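Local structure of lipid II:glycine glycyltransferase (Staphylococcus aureus, 6SNR) at residues 56-61 and 71-76; 104-109 and 385-390. The protein probably transfers glycine from glycyl-tRNA to the lysine side chain of lipid II, adding the first residue of the pentaglycine bridge of staphylococcal peptidoglycan. All coordinates share one frame; numbering follows the deposited sequence.

Interaction 1: 56-61 and 71-76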
ATOM      1  N   GLN A  56     -14.482  16.213   0.257  1.00 15.03           N
ATOM      2  CA  GLN A  56     -14.628  15.993   1.645  1.00 14.36           C
ATOM      3  C   GLN A  56     -13.638  16.898   2.397  1.00 16.56           C
ATOM      4  O   GLN A  56     -12.433  16.853   2.180  1.00 15.96           O
ATOM      5  CB  GLN A  56     -14.311  14.537   1.969  1.00 16.15           C
ATOM      6  CG  GLN A  56     -14.452  14.219   3.392  1.00 16.87           C
ATOM      7  CD  GLN A  56     -14.447  12.742   3.611  1.00 19.68           C
ATOM      8  OE1 GLN A  56     -13.388  12.090   3.565  1.00 21.68           O
ATOM      9  NE2 GLN A  56     -15.614  12.204   3.809  1.00 16.57           N
ATOM     10  N   LEU A  57     -14.178  17.765   3.220  1.00 14.93           N
ATOM     11  CA  LEU A  57     -13.427  18.769   3.997  1.00 14.70           C
ATOM     12  C   LEU A  57     -13.245  18.285   5.386  1.00 16.57           C
ATOM     13  O   LEU A  57     -14.225  17.879   6.060  1.00 17.73           O
ATOM     14  CB  LEU A  57     -14.237  20.111   4.025  1.00 14.96           C
ATOM     15  CG  LEU A  57     -14.354  20.961   2.768  1.00 16.54           C
ATOM     16  CD1 LEU A  57     -14.814  20.285   1.512  1.00 16.89           C
ATOM     17  CD2 LEU A  57     -15.274  22.155   3.100  1.00 16.91           C
ATOM     18  N   LEU A  58     -12.017  18.297   5.899  1.00 15.13           N
ATOM     19  CA  LEU A  58     -11.755  17.955   7.257  1.00 16.44           C
ATOM     20  C   LEU A  58     -11.362  19.227   7.977  1.00 16.61           C
ATOM     21  O   LEU A  58     -10.483  19.965   7.538  1.00 17.13           O
ATOM     22  CB  LEU A  58     -10.610  16.936   7.394  1.00 18.19           C
ATOM     23  CG  LEU A  58     -10.971  15.564   6.805  1.00 19.56           C
ATOM     24  CD1 LEU A  58      -9.757  14.616   6.805  1.00 19.77           C
ATOM     25  CD2 LEU A  58     -12.096  14.949   7.597  1.00 21.79           C
ATOM     26  N   PHE A  59     -11.975  19.431   9.122  1.00 15.51           N
ATOM     27  CA  PHE A  59     -11.640  20.567  10.008  1.00 16.08           C
ATOM     28  C   PHE A  59     -11.035  20.160  11.328  1.00 17.37           C
ATOM     29  O   PHE A  59     -11.470  19.174  11.958  1.00 17.08           O
ATOM     30  CB  PHE A  59     -12.966  21.365  10.316  1.00 15.91           C
ATOM     31  CG  PHE A  59     -13.522  22.063   9.143  1.00 15.26           C
ATOM     32  CD1 PHE A  59     -13.184  23.352   8.829  1.00 14.90           C
ATOM     33  CD2 PHE A  59     -14.466  21.459   8.324  1.00 16.88           C
ATOM     34  CE1 PHE A  59     -13.705  23.988   7.733  1.00 15.78           C
ATOM     35  CE2 PHE A  59     -14.971  22.083   7.226  1.00 16.03           C
ATOM     36  CZ  PHE A  59     -14.612  23.368   6.899  1.00 16.32           C
ATOM     37  N   LYS A  60     -10.094  20.990  11.827  1.00 17.49           N
ATOM     38  CA  LYS A  60      -9.524  20.745  13.132  1.00 20.22           C
ATOM     39  C   LYS A  60      -9.162  22.089  13.737  1.00 20.32           C
ATOM     40  O   LYS A  60      -8.605  22.923  13.067  1.00 19.52           O
ATOM     41  CB  LYS A  60      -8.300  19.849  13.097  1.00 20.99           C
ATOM     42  CG  LYS A  60      -7.770  19.424  14.469  1.00 23.94           C
ATOM     43  CD  LYS A  60      -6.680  18.385  14.360  1.00 25.73           C
ATOM     44  CE  LYS A  60      -5.980  18.142  15.681  1.00 27.04           C
ATOM     45  NZ  LYS A  60      -5.028  16.983  15.597  1.00 28.50           N
ATOM     46  N   LYS A  61      -9.475  22.241  15.028  1.00 21.97           N
ATOM     47  CA  LYS A  61      -9.167  23.479  15.763  1.00 23.93           C
ATOM     48  C   LYS A  61      -7.658  23.669  15.888  1.00 22.85           C
ATOM     49  O   LYS A  61      -6.909  22.719  16.151  1.00 26.87           O
ATOM     50  CB  LYS A  61      -9.814  23.410  17.141  1.00 26.67           C
ATOM     51  CG  LYS A  61      -9.450  24.552  18.098  1.00 31.66           C
ATOM     52  CD  LYS A  61      -9.212  24.019  19.509  1.00 38.21           C
ATOM     53  CE  LYS A  61      -8.133  22.943  19.519  1.00 40.28           C
ATOM     54  NZ  LYS A  61      -7.196  22.931  20.684  1.00 43.75           N
ATOM     55  N   TYR A  71      -8.913  21.240   5.707  1.00 15.37           N
ATOM     56  CA  TYR A  71      -7.995  20.457   4.900  1.00 14.26           C
ATOM     57  C   TYR A  71      -8.779  19.465   4.040  1.00 14.24           C
ATOM     58  O   TYR A  71      -9.480  18.586   4.590  1.00 14.85           O
ATOM     59  CB  TYR A  71      -6.999  19.749   5.805  1.00 14.09           C
ATOM     60  CG  TYR A  71      -5.977  18.858   5.111  1.00 14.25           C
ATOM     61  CD1 TYR A  71      -5.484  19.145   3.838  1.00 14.71           C
ATOM     62  CD2 TYR A  71      -5.588  17.662   5.724  1.00 15.00           C
ATOM     63  CE1 TYR A  71      -4.588  18.288   3.187  1.00 17.05           C
ATOM     64  CE2 TYR A  71      -4.685  16.800   5.085  1.00 16.91           C
ATOM     65  CZ  TYR A  71      -4.180  17.139   3.840  1.00 17.30           C
ATOM     66  OH  TYR A  71      -3.315  16.237   3.208  1.00 17.64           O
ATOM     67  N   ILE A  72      -8.672  19.638   2.746  1.00 13.52           N
ATOM     68  CA  ILE A  72      -9.337  18.794   1.729  1.00 13.62           C
ATOM     69  C   ILE A  72      -8.287  17.805   1.256  1.00 14.97           C
ATOM     70  O   ILE A  72      -7.649  18.002   0.220  1.00 15.65           O
ATOM     71  CB  ILE A  72      -9.946  19.590   0.563  1.00 14.95           C
ATOM     72  CG1 ILE A  72     -10.846  20.732   1.099  1.00 15.14           C
ATOM     73  CG2 ILE A  72     -10.727  18.671  -0.392  1.00 16.61           C
ATOM     74  CD1 ILE A  72     -11.587  21.539   0.068  1.00 15.23           C
ATOM     75  N   SER A  73      -8.114  16.742   2.038  1.00 14.71           N
ATOM     76  CA  SER A  73      -6.924  15.828   1.863  1.00 15.15           C
ATOM     77  C   SER A  73      -7.094  14.972   0.610  1.00 14.53           C
ATOM     78  O   SER A  73      -8.024  14.134   0.493  1.00 13.44           O
ATOM     79  CB  SER A  73      -6.739  14.929   3.108  1.00 16.76           C
ATOM     80  OG  SER A  73      -7.930  14.188   3.466  1.00 18.68           O
ATOM     81  N   ARG A  74      -6.206  15.189  -0.375  1.00 13.71           N
ATOM     82  CA  ARG A  74      -6.289  14.589  -1.708  1.00 15.58           C
ATOM     83  C   ARG A  74      -7.584  14.918  -2.496  1.00 15.24           C
ATOM     84  O   ARG A  74      -7.962  14.225  -3.415  1.00 16.65           O
ATOM     85  CB  ARG A  74      -6.034  13.072  -1.643  1.00 15.54           C
ATOM     86  CG  ARG A  74      -4.599  12.726  -1.218  1.00 17.33           C
ATOM     87  CD  ARG A  74      -3.698  12.861  -2.388  1.00 17.04           C
ATOM     88  NE  ARG A  74      -2.322  12.406  -2.116  1.00 17.85           N
ATOM     89  CZ  ARG A  74      -1.220  13.145  -2.250  1.00 17.79           C
ATOM     90  NH1 ARG A  74      -1.285  14.425  -2.595  1.00 17.66           N
ATOM     91  NH2 ARG A  74      -0.030  12.522  -2.051  1.00 17.95           N
ATOM     92  N   GLY A  75      -8.200  16.051  -2.158  1.00 15.66           N
ATOM     93  CA  GLY A  75      -9.231  16.682  -2.994  1.00 15.75           C
ATOM     94  C   GLY A  75      -8.747  18.014  -3.512  1.00 17.28           C
ATOM     95  O   GLY A  75      -7.558  18.341  -3.334  1.00 16.48           O
ATOM     96  N   PHE A  76      -9.621  18.805  -4.162  1.00 16.56           N
ATOM     97  CA  PHE A  76     -10.941  18.380  -4.628  1.00 18.25           C
ATOM     98  C   PHE A  76     -10.897  17.217  -5.629  1.00 17.42           C
ATOM     99  O   PHE A  76      -9.924  17.039  -6.380  1.00 17.18           O
ATOM    100  CB  PHE A  76     -11.635  19.513  -5.402  1.00 18.13           C
ATOM    101  CG  PHE A  76     -11.568  20.893  -4.778  1.00 18.28           C
ATOM    102  CD1 PHE A  76     -12.384  21.250  -3.707  1.00 17.43           C
ATOM    103  CD2 PHE A  76     -10.705  21.847  -5.292  1.00 18.24           C
ATOM    104  CE1 PHE A  76     -12.384  22.523  -3.199  1.00 17.56           C
ATOM    105  CE2 PHE A  76     -10.689  23.133  -4.785  1.00 18.87           C
ATOM    106  CZ  PHE A  76     -11.535  23.477  -3.747  1.00 19.78           C
TER
HETATM  107  O   HOH W   1     -10.330  16.253   3.748  1.00 24.24           O
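Leu57 lays its CG and CD1 alongside the CG1-CD1 arm of Ile72, the two side chains pointing the same way and meeting most closely at Leu57 CD1 and Ile72 CD1, 3.8 Å apart. With CG anti to its carbonyl carbon (chi1 -71°), Leu57 sets that atom 3.9 Å from Ile72 CG1. Ala93 of helix 83-99 packs on Leu57, and Ile105 and Ile107 of the next strand continue the greasy layer beyond Ile72. The backbones pair as an antiparallel hairpin through Leu58 and Tyr71. Tyr71 N reaches Leu58 O at 2.7 Å in an almost straight bond (178°). The return bond from Leu58 N to Tyr71 O is 2.9 Å, its donor lifted 39° out of the carbonyl plane. Past this pair the strands part, and a water enters: it sits 2.7 Å from Gln56 O and 2.6 Å from Tyr71 O, and accepts from Ser73 N at 2.8 Å. On the Leu58 and Tyr71 face, Leu58 CD1 approaches Ser73 OG, whose hydroxyl bonds to Leu24 O, and Ser73 CB lies over the rim of the Tyr71 ring, 3.3 Å above its plane. A type II turn from Ile72 to Gly75 then leads the chain away. The chemistry is therefore divided: hydrocarbon on the Leu57 and Ile72 face, and, where direct strand pairing stops, a water that links Gln56 O, Tyr71 O and Ser73 N.

Interaction 2: 104-109 and 385-390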
ATOM      1  N   ALA A 104      -7.633  29.041   6.392  1.00 16.98           N
ATOM      2  CA  ALA A 104      -7.338  28.693   5.000  1.00 15.56           C
ATOM      3  C   ALA A 104      -8.048  27.375   4.624  1.00 15.34           C
ATOM      4  O   ALA A 104      -8.424  26.634   5.539  1.00 17.49           O
ATOM      5  CB  ALA A 104      -5.821  28.489   4.824  1.00 16.78           C
ATOM      6  N   ILE A 105      -8.131  27.174   3.323  1.00 16.79           N
ATOM      7  CA  ILE A 105      -8.590  25.932   2.680  1.00 16.05           C
ATOM      8  C   ILE A 105      -7.365  25.371   1.954  1.00 17.91           C
ATOM      9  O   ILE A 105      -6.855  25.959   1.012  1.00 18.16           O
ATOM     10  CB  ILE A 105      -9.690  26.180   1.647  1.00 18.02           C
ATOM     11  CG1 ILE A 105     -10.944  26.728   2.336  1.00 17.82           C
ATOM     12  CG2 ILE A 105     -10.009  24.894   0.864  1.00 18.97           C
ATOM     13  CD1 ILE A 105     -11.873  27.387   1.356  1.00 18.26           C
ATOM     14  N   LYS A 106      -6.943  24.201   2.410  1.00 16.46           N
ATOM     15  CA  LYS A 106      -5.713  23.560   1.919  1.00 16.67           C
ATOM     16  C   LYS A 106      -6.105  22.362   1.066  1.00 17.04           C
ATOM     17  O   LYS A 106      -6.843  21.476   1.559  1.00 16.87           O
ATOM     18  CB  LYS A 106      -4.873  23.104   3.107  1.00 16.23           C
ATOM     19  CG  LYS A 106      -3.555  22.352   2.720  1.00 15.93           C
ATOM     20  CD  LYS A 106      -2.789  21.957   3.935  1.00 16.74           C
ATOM     21  CE  LYS A 106      -2.306  23.138   4.743  1.00 18.36           C
ATOM     22  NZ  LYS A 106      -1.359  24.026   4.002  1.00 19.37           N
ATOM     23  N   ILE A 107      -5.542  22.283  -0.147  1.00 14.85           N
ATOM     24  CA  ILE A 107      -5.832  21.127  -1.008  1.00 15.72           C
ATOM     25  C   ILE A 107      -4.521  20.523  -1.544  1.00 16.47           C
ATOM     26  O   ILE A 107      -3.463  21.173  -1.520  1.00 16.93           O
ATOM     27  CB  ILE A 107      -6.717  21.484  -2.198  1.00 15.66           C
ATOM     28  CG1 ILE A 107      -5.946  22.374  -3.206  1.00 16.01           C
ATOM     29  CG2 ILE A 107      -8.025  22.181  -1.784  1.00 17.58           C
ATOM     30  CD1 ILE A 107      -6.670  22.633  -4.478  1.00 17.47           C
ATOM     31  N   ASP A 108      -4.598  19.259  -1.979  1.00 14.45           N
ATOM     32  CA  ASP A 108      -3.398  18.518  -2.410  1.00 14.67           C
ATOM     33  C   ASP A 108      -3.804  17.329  -3.311  1.00 14.39           C
ATOM     34  O   ASP A 108      -3.545  16.164  -2.967  1.00 15.91           O
ATOM     35  CB  ASP A 108      -2.457  18.114  -1.236  1.00 14.86           C
ATOM     36  CG  ASP A 108      -3.108  17.371  -0.103  1.00 15.33           C
ATOM     37  OD1 ASP A 108      -4.344  17.166  -0.094  1.00 15.21           O
ATOM     38  OD2 ASP A 108      -2.441  17.018   0.863  1.00 17.00           O
ATOM     39  N   PRO A 109      -4.446  17.607  -4.443  1.00 15.08           N
ATOM     40  CA  PRO A 109      -5.037  16.537  -5.215  1.00 15.73           C
ATOM     41  C   PRO A 109      -3.974  15.639  -5.858  1.00 16.80           C
ATOM     42  O   PRO A 109      -2.836  16.070  -6.055  1.00 17.82           O
ATOM     43  CB  PRO A 109      -5.848  17.272  -6.261  1.00 17.52           C
ATOM     44  CG  PRO A 109      -5.116  18.572  -6.461  1.00 16.62           C
ATOM     45  CD  PRO A 109      -4.651  18.908  -5.078  1.00 17.35           C
ATOM     46  N   ILE A 385       1.458  17.664  -8.247  1.00 18.19           N
ATOM     47  CA  ILE A 385       1.567  19.128  -8.328  1.00 18.84           C
ATOM     48  C   ILE A 385       1.799  19.768  -6.968  1.00 19.58           C
ATOM     49  O   ILE A 385       2.371  20.867  -6.888  1.00 19.03           O
ATOM     50  CB  ILE A 385       0.331  19.726  -9.044  1.00 19.32           C
ATOM     51  CG1 ILE A 385      -0.997  19.318  -8.404  1.00 18.45           C
ATOM     52  CG2 ILE A 385       0.358  19.323 -10.501  1.00 20.36           C
ATOM     53  CD1 ILE A 385      -2.187  20.147  -8.908  1.00 18.17           C
ATOM     54  N   GLY A 386       1.369  19.113  -5.874  1.00 17.71           N
ATOM     55  CA  GLY A 386       1.636  19.584  -4.546  1.00 17.71           C
ATOM     56  C   GLY A 386       0.452  20.170  -3.793  1.00 17.03           C
ATOM     57  O   GLY A 386      -0.669  19.778  -4.018  1.00 15.44           O
ATOM     58  N   GLU A 387       0.768  21.055  -2.859  1.00 16.09           N
ATOM     59  CA  GLU A 387      -0.141  21.580  -1.859  1.00 16.84           C
ATOM     60  C   GLU A 387      -0.442  23.035  -2.159  1.00 18.55           C
ATOM     61  O   GLU A 387       0.472  23.803  -2.494  1.00 18.93           O
ATOM     62  CB  GLU A 387       0.467  21.408  -0.468  1.00 17.29           C
ATOM     63  CG  GLU A 387      -0.475  21.737   0.676  1.00 17.13           C
ATOM     64  CD  GLU A 387       0.155  21.383   1.986  1.00 16.48           C
ATOM     65  OE1 GLU A 387       0.292  20.174   2.307  1.00 18.50           O
ATOM     66  OE2 GLU A 387       0.499  22.291   2.745  1.00 18.52           O
ATOM     67  N   PHE A 388      -1.720  23.427  -2.045  1.00 16.87           N
ATOM     68  CA  PHE A 388      -2.163  24.778  -2.359  1.00 17.57           C
ATOM     69  C   PHE A 388      -3.097  25.264  -1.251  1.00 19.23           C
ATOM     70  O   PHE A 388      -3.916  24.501  -0.733  1.00 19.06           O
ATOM     71  CB  PHE A 388      -2.992  24.784  -3.657  1.00 18.22           C
ATOM     72  CG  PHE A 388      -2.261  24.256  -4.874  1.00 18.73           C
ATOM     73  CD1 PHE A 388      -2.114  22.906  -5.078  1.00 20.35           C
ATOM     74  CD2 PHE A 388      -1.734  25.133  -5.824  1.00 20.14           C
ATOM     75  CE1 PHE A 388      -1.415  22.432  -6.152  1.00 21.60           C
ATOM     76  CE2 PHE A 388      -1.065  24.645  -6.939  1.00 20.54           C
ATOM     77  CZ  PHE A 388      -0.898  23.293  -7.091  1.00 20.89           C
ATOM     78  N   ASP A 389      -3.016  26.562  -0.925  1.00 19.57           N
ATOM     79  CA  ASP A 389      -3.836  27.141   0.127  1.00 20.40           C
ATOM     80  C   ASP A 389      -4.618  28.323  -0.432  1.00 21.59           C
ATOM     81  O   ASP A 389      -4.047  29.175  -1.109  1.00 20.24           O
ATOM     82  CB  ASP A 389      -2.996  27.613   1.299  1.00 20.14           C
ATOM     83  CG  ASP A 389      -2.277  26.494   1.989  1.00 22.63           C
ATOM     84  OD1 ASP A 389      -2.990  25.615   2.497  1.00 24.80           O
ATOM     85  OD2 ASP A 389      -1.028  26.534   2.091  1.00 25.50           O
ATOM     86  N   TYR A 390      -5.922  28.348  -0.169  1.00 20.38           N
ATOM     87  CA  TYR A 390      -6.765  29.526  -0.428  1.00 19.70           C
ATOM     88  C   TYR A 390      -6.879  30.194   0.927  1.00 19.02           C
ATOM     89  O   TYR A 390      -7.493  29.679   1.865  1.00 19.25           O
ATOM     90  CB  TYR A 390      -8.118  29.158  -1.018  1.00 19.66           C
ATOM     91  CG  TYR A 390      -8.928  30.378  -1.371  1.00 20.16           C
ATOM     92  CD1 TYR A 390      -9.692  31.003  -0.407  1.00 23.89           C
ATOM     93  CD2 TYR A 390      -8.925  30.901  -2.663  1.00 20.72           C
ATOM     94  CE1 TYR A 390     -10.424  32.137  -0.717  1.00 24.45           C
ATOM     95  CE2 TYR A 390      -9.682  32.031  -2.978  1.00 23.88           C
ATOM     96  CZ  TYR A 390     -10.412  32.641  -1.983  1.00 23.34           C
ATOM     97  OH  TYR A 390     -11.183  33.768  -2.260  1.00 27.22           O
TER
HETATM   98  O   HOH W   2       0.117  17.771   1.076  1.00 17.94           O
HETATM   99  O   HOH W   3      -0.691  17.223  -4.971  1.00 16.41           O
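Lys106 runs alongside Asp389 and slants across Glu387, its methylenes packed against both acidic side chains. The lysine is extended as far as CD, then bends twice (chi3 -64°, chi4 -62°), which brings CE and then NZ into the notch between the two carboxylates. Asp389 OD1 takes NZ at 2.7 Å on its syn lone pair, while Glu387 OE2 is met at 2.8 Å from above its carboxylate plane, 51° out of it. Glu401 adds a third salt bridge to NZ, and Tyr397 bonds to Asp389 OD2. The face carrying Ile105, Ile107, Phe388 and Tyr390 is largely apolar: Ile107 CG1 pushes against Phe388 CB at 3.8 Å, and the Phe388 ring turns an edge to Ile107 O while Leu120 and Leu123 of helix 117-125 press on it. Ile105 and Tyr390 stand abreast, CB to CB at 4.3 Å. At the far end Pro109 CG meets Ile385 CD1 at 4.1 Å, the two side chains crossing at about a right angle. Four backbone hydrogen bonds, pairing Ile105 with Tyr390 and Ile107 with Phe388, add strand 388-391, close to the C-terminus, antiparallel to strand 102-107 in the mixed sheet. One water donates to Asp108 OD2 and Glu387 OE1, and another spans Pro109 O and Gly386 O; Tyr71 OH also bonds to Asp108 OD2. With three acids salt-bridged to NZ, the buried lysine would be expected to stay charged, its ammonium offsetting carboxylates that would otherwise repel.

Overall arrangement
The two contacts are neighbouring seams of one mixed sheet, their centres about 10 Å apart: strands 50-61, 68-78, 102-107 and 388-391 lie side by side. Interaction 1 is a local hairpin, whereas interaction 2 brings in a strand from near the C-terminus. Between them, the parallel strands 68-78 and 102-107 are connected through helix 83-99, a beta-alpha-beta crossover. Asp108 ties the seams together, receiving Tyr71 OH on OD2 at 2.6 Å and Arg74 N on OD1 at 2.7 Å. Close by, Gly75 O packs on Pro109 CD at 3.4 Å. Both contacts therefore belong to the framework of one domain, consistent with the acetyltransferase-like fold of Fem ligases.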